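Local coordinates for replicative DNA helicase (Mycobacterium tuberculosis, PDB 2R5U), which unwinds double-stranded DNA ahead of the replisome as an ATP-driven hexameric 5'-3' helicase, and is represented here by its N-terminal domain, at the interface of chains A and B and the interface of chains A and C. Coordinates in Å, arbitrary orientation; residue numbers count along the deposited sequence, not the author numbering. Chains: chain A/B/C, Replicative DNA helicase.

Contact 1: the interface of chains A and B. Residues chain A 85-86, 89, 93; chain B 30, 125, 128.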
loop_
_atom_site.group_PDB
_atom_site.type_symbol
_atom_site.label_atom_id
_atom_site.label_comp_id
_atom_site.label_asym_id
_atom_site.label_seq_id
_atom_site.Cartn_x
_atom_site.Cartn_y
_atom_site.Cartn_z
ATOM N N VAL A 85 -32.148 -14.264 -18.273
ATOM C CA VAL A 85 -32.616 -13.043 -17.589
ATOM C C VAL A 85 -32.113 -12.927 -16.152
ATOM O O VAL A 85 -31.581 -11.891 -15.790
ATOM C CB VAL A 85 -34.197 -12.893 -17.632
ATOM C CG1 VAL A 85 -34.669 -11.667 -16.786
ATOM C CG2 VAL A 85 -34.693 -12.745 -19.075
ATOM N N THR A 86 -32.277 -13.978 -15.349
ATOM C CA THR A 86 -31.890 -13.935 -13.941
ATOM C C THR A 86 -30.359 -13.927 -13.787
ATOM O O THR A 86 -29.823 -13.309 -12.869
ATOM C CB THR A 86 -32.509 -15.080 -13.128
ATOM O OG1 THR A 86 -32.054 -16.341 -13.637
ATOM C CG2 THR A 86 -34.080 -15.008 -13.127
ATOM N N ALA A 89 -28.932 -10.438 -14.680
ATOM C CA ALA A 89 -29.207 -9.563 -13.525
ATOM C C ALA A 89 -28.272 -9.835 -12.322
ATOM O O ALA A 89 -27.851 -8.897 -11.644
ATOM C CB ALA A 89 -30.657 -9.703 -13.112
ATOM N N ARG A 93 -25.576 -7.076 -10.910
ATOM C CA ARG A 93 -25.437 -6.748 -9.485
ATOM C C ARG A 93 -23.988 -6.781 -9.021
ATOM O O ARG A 93 -23.594 -6.032 -8.119
ATOM C CB ARG A 93 -26.233 -7.720 -8.606
ATOM C CG ARG A 93 -27.721 -7.476 -8.586
ATOM C CD ARG A 93 -28.406 -8.469 -7.671
ATOM N NE ARG A 93 -29.803 -8.626 -8.057
ATOM C CZ ARG A 93 -30.329 -9.738 -8.565
ATOM N NH1 ARG A 93 -29.590 -10.840 -8.731
ATOM N NH2 ARG A 93 -31.616 -9.753 -8.888
ATOM N N ASP B 30 -33.736 -2.847 -16.476
ATOM C CA ASP B 30 -33.401 -4.120 -17.116
ATOM C C ASP B 30 -34.487 -4.389 -18.139
ATOM O O ASP B 30 -35.530 -4.921 -17.797
ATOM C CB ASP B 30 -33.336 -5.253 -16.082
ATOM C CG ASP B 30 -32.847 -6.578 -16.680
ATOM O OD1 ASP B 30 -33.025 -6.806 -17.909
ATOM O OD2 ASP B 30 -32.297 -7.404 -15.909
ATOM N N ILE B 125 -36.600 -8.515 -10.139
ATOM C CA ILE B 125 -35.549 -7.778 -10.860
ATOM C C ILE B 125 -36.030 -6.384 -11.266
ATOM O O ILE B 125 -35.329 -5.390 -11.021
ATOM C CB ILE B 125 -35.027 -8.541 -12.120
ATOM C CG1 ILE B 125 -34.269 -9.808 -11.702
ATOM C CG2 ILE B 125 -34.124 -7.624 -12.974
ATOM C CD1 ILE B 125 -34.038 -10.820 -12.844
ATOM N N GLU B 128 -36.400 -4.157 -8.102
ATOM C CA GLU B 128 -35.074 -3.752 -7.614
ATOM C C GLU B 128 -34.466 -2.640 -8.453
ATOM O O GLU B 128 -33.917 -1.672 -7.908
ATOM C CB GLU B 128 -34.134 -4.956 -7.561
ATOM C CG GLU B 128 -32.749 -4.623 -7.073
ATOM C CD GLU B 128 -31.851 -5.843 -6.988
ATOM O OE1 GLU B 128 -30.812 -5.862 -7.689
ATOM O OE2 GLU B 128 -32.180 -6.774 -6.213
HETATM O O HOH W 1 -31.765 -9.418 -17.303
#
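B:Ile125 lies against A:Ala89, a large aliphatic group covering a small one where helix 119-147 of chain B meets helix 84-93 of chain A. Its CG1 branch stands anti to the carbonyl carbon (chi1 -68°), and this sends both arms of the side chain toward chain A. Beyond CB, the short branch CG2 reaches CB of A:Ala89 at 4.0 Å. On the longer arm, CG1 touches the same methyl and also approaches the guanidinium nitrogen NH2 of A:Arg93 at 3.9 Å. The terminal CD1 makes the closest approach to A:Ala89, 3.6 Å from its CB. This tip runs on along the helix surface, meeting CA of A:Thr86 at 3.9 Å and, more lightly, CG1 of A:Val85 at 4.1 Å. The isoleucine thus spans residues on neighbouring turns.

Polar contacts flank this apolar centre. At the end of helix 84-93, A:Arg93 extends from CG to NE, crossing the side chain of B:Ile125 at about a right angle, and its NE donates to the carboxylate oxygen OE1 of B:Glu128 at 3.0 Å. The bond is fairly straight, 154° at the hydrogen, and uses the syn side of OE1. OE1 lies nearly in the guanidinium plane, but the two flat groups are turned 64° apart, and this salt bridge is carried by NE rather than by a parallel pair of bonds. The backbone O of A:Ala89 lies over one guanidinium face, toward its rim, and could favour its positive charge. On the opposite flank a water links the subunits: it is 2.9 Å from the carbonyl O of A:Val85 and 2.5 Å from the carboxylate OD2 of B:Asp30.

In this hexameric ring of N-terminal domains, the patch joins one subunit's globular part to the long helix of its neighbour without exact two-fold symmetry, helping to hold adjacent subunits together.

Contact 2: the interface of chains A and C. Residues chain A 26-28, 136; chain C 143, 146-147.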
loop_
_atom_site.group_PDB
_atom_site.type_symbol
_atom_site.label_atom_id
_atom_site.label_comp_id
_atom_site.label_asym_id
_atom_site.label_seq_id
_atom_site.Cartn_x
_atom_site.Cartn_y
_atom_site.Cartn_z
ATOM N N GLN A 26 0.196 -21.778 -25.495
ATOM C CA GLN A 26 -1.293 -21.820 -25.265
ATOM C C GLN A 26 -1.746 -22.985 -24.396
ATOM O O GLN A 26 -1.739 -24.140 -24.845
ATOM C CB GLN A 26 -2.052 -21.880 -26.585
ATOM C CG GLN A 26 -3.247 -20.961 -26.587
ATOM C CD GLN A 26 -2.851 -19.555 -26.965
ATOM O OE1 GLN A 26 -2.915 -19.192 -28.137
ATOM N NE2 GLN A 26 -2.408 -18.763 -25.986
ATOM N N PRO A 27 -2.195 -22.677 -23.168
ATOM C CA PRO A 27 -2.465 -23.675 -22.137
ATOM C C PRO A 27 -3.595 -24.620 -22.550
ATOM O O PRO A 27 -4.458 -24.219 -23.332
ATOM C CB PRO A 27 -2.887 -22.830 -20.929
ATOM C CG PRO A 27 -2.397 -21.439 -21.222
ATOM C CD PRO A 27 -2.495 -21.313 -22.700
ATOM N N PRO A 28 -3.573 -25.874 -22.049
ATOM C CA PRO A 28 -4.632 -26.844 -22.337
ATOM C C PRO A 28 -6.008 -26.278 -21.997
ATOM O O PRO A 28 -6.206 -25.748 -20.897
ATOM C CB PRO A 28 -4.278 -28.012 -21.430
ATOM C CG PRO A 28 -2.745 -27.915 -21.345
ATOM C CD PRO A 28 -2.525 -26.456 -21.187
ATOM N N VAL A 136 0.520 -28.369 -16.325
ATOM C CA VAL A 136 1.434 -27.467 -17.016
ATOM C C VAL A 136 1.866 -26.300 -16.128
ATOM O O VAL A 136 3.065 -25.954 -16.107
ATOM C CB VAL A 136 0.840 -26.985 -18.373
ATOM C CG1 VAL A 136 1.593 -25.777 -18.931
ATOM C CG2 VAL A 136 0.818 -28.133 -19.373
ATOM N N VAL C 143 5.697 -30.333 -17.876
ATOM C CA VAL C 143 5.109 -29.401 -18.835
ATOM C C VAL C 143 4.855 -30.100 -20.176
ATOM O O VAL C 143 3.793 -29.894 -20.799
ATOM C CB VAL C 143 5.998 -28.154 -19.040
ATOM C CG1 VAL C 143 5.506 -27.310 -20.221
ATOM C CG2 VAL C 143 6.034 -27.320 -17.790
ATOM N N GLY C 146 1.887 -32.526 -19.878
ATOM C CA GLY C 146 0.668 -31.727 -19.888
ATOM C C GLY C 146 0.219 -31.349 -21.285
ATOM O O GLY C 146 -0.979 -31.373 -21.584
ATOM N N TYR C 147 1.173 -30.990 -22.141
ATOM C CA TYR C 147 0.876 -30.715 -23.549
ATOM C C TYR C 147 0.590 -31.967 -24.380
ATOM O O TYR C 147 -0.189 -31.916 -25.334
ATOM C CB TYR C 147 1.965 -29.847 -24.194
ATOM C CG TYR C 147 1.869 -28.407 -23.761
ATOM C CD1 TYR C 147 2.901 -27.799 -23.059
ATOM C CD2 TYR C 147 0.717 -27.659 -24.023
ATOM C CE1 TYR C 147 2.802 -26.483 -22.643
ATOM C CE2 TYR C 147 0.608 -26.344 -23.617
ATOM C CZ TYR C 147 1.648 -25.759 -22.929
ATOM O OH TYR C 147 1.537 -24.446 -22.526
#
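C:Tyr147 lays its ring over A:Val136, and together they account for most of the surface buried where the long helices of the two subunits, 119-148 in chain A and 119-149 in chain C, pack side by side. CG2 of A:Val136 lies over the centre of one ring face, 4.1 Å above the plane. The other methyl, CG1, is displaced toward the phenol end and touches the hydroxyl OH of C:Tyr147 at 3.8 Å. With CG1 anti to the backbone N (chi1 165°), the valine presents both branches to chain C, and CG2 also packs on CA of C:Gly146 at 3.6 Å, where the helix brings its bare backbone close.

A:Gln26 supplies the next share of buried surface, chiefly through its backbone. It begins the modelled N-terminal segment, which passes the tyrosine and continues into A:Pro27 and A:Pro28. CD of A:Pro28 comes within 4.0 Å of CE2, on the same side of the ring as A:Val136, so proline and valine back the same face, the valine over its centre and the proline out beyond CE2. No hydrogen bond crosses this patch, which holds by shape and apolar contact. Since the whole interface is two-fold symmetric, the same cluster recurs with the chains exchanged. At the N-terminal segment, the carbonyl O of A:Gln26 sits 3.4 Å from the ring carbon CE2 of C:Tyr147.

About 38 Å separates the C-alpha centres of contact 1 and contact 2, so chain A meets its two neighbours through different parts of its surface. The long helix beginning at residue 119 serves both: chain B offers its earlier turns in contact 1, whereas chains A and C pair later turns in contact 2. The segment before helix 31-43 also contributes to each. Contact 1 combines apolar and charged groups in an asymmetric junction; contact 2 is an apolar patch of a two-fold symmetric interface. Two kinds of junction are thus used by one subunit, consistent with a hexameric ring built from more than one kind of junction.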